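Local coordinates for putative phosphomethylpyrimidine kinase (Bacteroides thetaiotaomicron, PDB 3MBH), which binds pyridoxal and, as a ribokinase-clan enzyme, probably phosphorylates it with ATP, at residues Ala11-Leu16 with Ile81-Leu86. Residues are numbered along the deposited sequence; the frame is centred on the assembly and turned at random.
With PXL (3-hydroxy-5-(hydroxymethyl)-2-methylisonicotinaldehyde), chain G.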
ATOM      1  N   ALA A  11      12.116   1.771  25.902  1.00 15.53           N
ATOM      2  CA  ALA A  11      11.648   2.431  27.108  1.00 16.01           C
ATOM      3  C   ALA A  11      11.613   3.956  26.785  1.00 16.46           C
ATOM      4  O   ALA A  11      12.644   4.530  26.428  1.00 18.12           O
ATOM      5  CB  ALA A  11      12.583   2.113  28.320  1.00 14.16           C
ATOM      6  N   ALA A  12      10.443   4.582  26.945  1.00 15.43           N
ATOM      7  CA  ALA A  12      10.204   5.960  26.608  1.00 16.06           C
ATOM      8  C   ALA A  12      10.036   6.794  27.875  1.00 15.42           C
ATOM      9  O   ALA A  12       9.022   6.690  28.579  1.00 15.43           O
ATOM     10  CB  ALA A  12       8.972   6.097  25.680  1.00 15.04           C
ATOM     11  N   VAL A  13      11.064   7.570  28.188  1.00 16.23           N
ATOM     12  CA  VAL A  13      11.144   8.400  29.409  1.00 15.78           C
ATOM     13  C   VAL A  13      10.744   9.864  29.041  1.00 16.28           C
ATOM     14  O   VAL A  13      11.583  10.694  28.740  1.00 15.85           O
ATOM     15  CB  VAL A  13      12.551   8.315  30.082  1.00 15.46           C
ATOM     16  CG1 VAL A  13      12.491   8.974  31.481  1.00 14.30           C
ATOM     17  CG2 VAL A  13      13.058   6.819  30.120  1.00 14.26           C
ATOM     18  N   HIS A  14       9.433  10.098  29.041  1.00 15.59           N
ATOM     19  CA  HIS A  14       8.833  11.309  28.605  1.00 15.98           C
ATOM     20  C   HIS A  14       7.589  11.515  29.447  1.00 15.58           C
ATOM     21  O   HIS A  14       7.091  10.577  30.074  1.00 15.44           O
ATOM     22  CB  HIS A  14       8.372  11.227  27.140  1.00 16.17           C
ATOM     23  CG  HIS A  14       9.473  11.003  26.149  1.00 15.82           C
ATOM     24  ND1 HIS A  14       9.967  12.017  25.363  1.00 15.25           N
ATOM     25  CD2 HIS A  14      10.097   9.873  25.741  1.00 15.40           C
ATOM     26  CE1 HIS A  14      10.918  11.544  24.572  1.00 17.52           C
ATOM     27  NE2 HIS A  14      11.024  10.242  24.779  1.00 16.07           N
ATOM     28  N   ASP A  15       7.084  12.739  29.439  1.00 14.85           N
ATOM     29  CA  ASP A  15       5.828  13.048  30.048  1.00 15.33           C
ATOM     30  C   ASP A  15       4.591  12.589  29.232  1.00 16.69           C
ATOM     31  O   ASP A  15       4.664  12.262  28.035  1.00 14.93           O
ATOM     32  CB  ASP A  15       5.778  14.530  30.319  1.00 15.49           C
ATOM     33  CG  ASP A  15       5.625  15.329  29.050  1.00 17.77           C
ATOM     34  OD1 ASP A  15       6.685  15.714  28.446  1.00 17.25           O
ATOM     35  OD2 ASP A  15       4.448  15.472  28.599  1.00 17.29           O
ATOM     36  N   LEU A  16       3.441  12.538  29.919  1.00 16.52           N
ATOM     37  CA  LEU A  16       2.137  12.301  29.308  1.00 16.60           C
ATOM     38  C   LEU A  16       1.352  13.582  29.415  1.00 17.29           C
ATOM     39  O   LEU A  16       1.011  14.012  30.522  1.00 15.45           O
ATOM     40  CB  LEU A  16       1.384  11.179  29.987  1.00 15.77           C
ATOM     41  CG  LEU A  16       0.066  10.683  29.299  1.00 18.19           C
ATOM     42  CD1 LEU A  16       0.382   9.895  28.007  1.00 17.93           C
ATOM     43  CD2 LEU A  16      -0.777   9.845  30.207  1.00 15.43           C
ATOM     44  N   ILE A  81      16.478   2.972  24.811  1.00 16.27           N
ATOM     45  CA  ILE A  81      15.960   3.877  25.839  1.00 16.42           C
ATOM     46  C   ILE A  81      16.026   5.283  25.242  1.00 17.24           C
ATOM     47  O   ILE A  81      17.071   5.719  24.735  1.00 16.29           O
ATOM     48  CB  ILE A  81      16.771   3.865  27.161  1.00 16.89           C
ATOM     49  CG1 ILE A  81      16.802   2.451  27.736  1.00 17.49           C
ATOM     50  CG2 ILE A  81      16.187   4.932  28.174  1.00 13.38           C
ATOM     51  CD1 ILE A  81      17.666   2.234  28.950  1.00 18.10           C
ATOM     52  N   TYR A  82      14.868   5.965  25.290  1.00 17.53           N
ATOM     53  CA  TYR A  82      14.705   7.240  24.615  1.00 16.18           C
ATOM     54  C   TYR A  82      14.085   8.184  25.603  1.00 15.96           C
ATOM     55  O   TYR A  82      12.922   8.016  26.008  1.00 15.68           O
ATOM     56  CB  TYR A  82      13.838   7.024  23.353  1.00 15.75           C
ATOM     57  CG  TYR A  82      13.220   8.235  22.694  1.00 15.19           C
ATOM     58  CD1 TYR A  82      13.756   9.510  22.847  1.00 14.59           C
ATOM     59  CD2 TYR A  82      12.122   8.096  21.846  1.00 13.42           C
ATOM     60  CE1 TYR A  82      13.153  10.601  22.283  1.00 15.28           C
ATOM     61  CE2 TYR A  82      11.529   9.192  21.255  1.00 14.33           C
ATOM     62  CZ  TYR A  82      12.052  10.429  21.440  1.00 13.07           C
ATOM     63  OH  TYR A  82      11.479  11.550  20.874  1.00 14.19           O
ATOM     64  N   THR A  83      14.823   9.238  25.903  1.00 15.22           N
ATOM     65  CA  THR A  83      14.412  10.181  26.903  1.00 15.25           C
ATOM     66  C   THR A  83      14.081  11.522  26.303  1.00 14.88           C
ATOM     67  O   THR A  83      14.664  11.929  25.293  1.00 14.93           O
ATOM     68  CB  THR A  83      15.523  10.384  28.006  1.00 15.79           C
ATOM     69  OG1 THR A  83      16.580  11.227  27.517  1.00 16.55           O
ATOM     70  CG2 THR A  83      16.067   9.084  28.449  1.00 15.63           C
ATOM     71  N   GLY A  84      13.195  12.251  26.983  1.00 15.86           N
ATOM     72  CA  GLY A  84      12.868  13.617  26.614  1.00 15.83           C
ATOM     73  C   GLY A  84      12.555  14.499  27.814  1.00 16.67           C
ATOM     74  O   GLY A  84      13.407  14.683  28.763  1.00 16.79           O
ATOM     75  N   TYR A  85      11.391  15.118  27.769  1.00 14.58           N
ATOM     76  CA  TYR A  85      10.981  16.036  28.824  1.00 14.80           C
ATOM     77  C   TYR A  85      10.950  15.310  30.178  1.00 14.64           C
ATOM     78  O   TYR A  85      10.259  14.351  30.339  1.00 14.33           O
ATOM     79  CB  TYR A  85       9.623  16.641  28.478  1.00 15.33           C
ATOM     80  CG  TYR A  85       9.101  17.725  29.411  1.00 15.51           C
ATOM     81  CD1 TYR A  85       8.587  17.396  30.665  1.00 17.13           C
ATOM     82  CD2 TYR A  85       9.148  19.086  29.053  1.00 15.98           C
ATOM     83  CE1 TYR A  85       8.115  18.358  31.522  1.00 17.06           C
ATOM     84  CE2 TYR A  85       8.656  20.042  29.905  1.00 17.71           C
ATOM     85  CZ  TYR A  85       8.155  19.667  31.157  1.00 18.37           C
ATOM     86  OH  TYR A  85       7.654  20.599  32.026  1.00 18.86           O
ATOM     87  N   LEU A  86      11.686  15.825  31.148  1.00 15.40           N
ATOM     88  CA  LEU A  86      11.756  15.281  32.503  1.00 15.99           C
ATOM     89  C   LEU A  86      11.036  16.189  33.484  1.00 15.98           C
ATOM     90  O   LEU A  86      10.933  17.394  33.289  1.00 16.23           O
ATOM     91  CB  LEU A  86      13.217  15.122  32.942  1.00 16.16           C
ATOM     92  CG  LEU A  86      14.080  14.314  31.987  1.00 14.71           C
ATOM     93  CD1 LEU A  86      15.562  14.194  32.494  1.00 15.38           C
ATOM     94  CD2 LEU A  86      13.510  12.920  31.725  1.00 15.02           C
TER
HETATM   95  OP4 PXL G 400       9.493  17.914  23.952  1.00 34.53           O
HETATM   96  C5A PXL G 400       8.713  19.099  24.001  1.00 27.75           C
HETATM   97  C5  PXL G 400       7.808  19.043  25.237  1.00 24.58           C
HETATM   98  C6  PXL G 400       7.504  17.903  25.954  1.00 22.67           C
HETATM   99  N1  PXL G 400       6.732  17.936  27.040  1.00 21.31           N
HETATM  100  C2  PXL G 400       6.117  19.023  27.550  1.00 23.61           C
HETATM  101  C3  PXL G 400       6.349  20.299  26.859  1.00 23.63           C
HETATM  102  C4  PXL G 400       7.250  20.285  25.683  1.00 25.70           C
HETATM  103  C4A PXL G 400       7.538  21.455  24.855  1.00 27.24           C
HETATM  104  O4A PXL G 400       6.791  22.358  25.062  1.00 36.52           O
HETATM  105  O3  PXL G 400       5.854  21.479  27.266  1.00 25.80           O
HETATM  106  C2A PXL G 400       5.233  18.804  28.766  1.00 22.34           C
HETATM  107  O   HOH W   1       9.499  14.860  25.381  1.00 14.20           O
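Ala11-Val13 and Ile81-Thr83 pair as parallel strands, their axes 15° apart, through backbone hydrogen bonds from Tyr82 N to Ala11 O and from Val13 N to Tyr82 O (both 2.9 Å). Gly84 N to Val13 O (2.8 Å) continues the pattern just past the end of strand 81-83. On one sheet face Val13 lies beside Thr83 and Ile81, its CG2 4.1 Å from Ile81 CG2, while helix 91-102 packs on Ala11 and Ile81. On the face carrying Tyr82, the edge of the His14 ring meets the Tyr82 ring in a T-shaped stack with planes at 81°; His14 NE2 sits 3.2 Å above the phenol plane, over its centre. Gly84 N lies over one imidazole face, offset toward the rim. The strands belong to the central sheet of the ribokinase-like alpha/beta fold, and beyond them both segments reach the pyridoxal pocket, to which Asp15 and Tyr85 belong. Asp15 OD1 approaches pyridoxal N1 to 2.6 Å and Tyr85 CB to 3.1 Å, while OD2 is hydrogen-bonded to Ser23 and Ser17, which would help fix the carboxylate. Pyridoxal C2A lies 3.7 Å above the Tyr85 ring plane, over its centre. A water in the imidazole plane joins His14 ND1 to Tyr85 N and, weakly, to pyridoxal OP4.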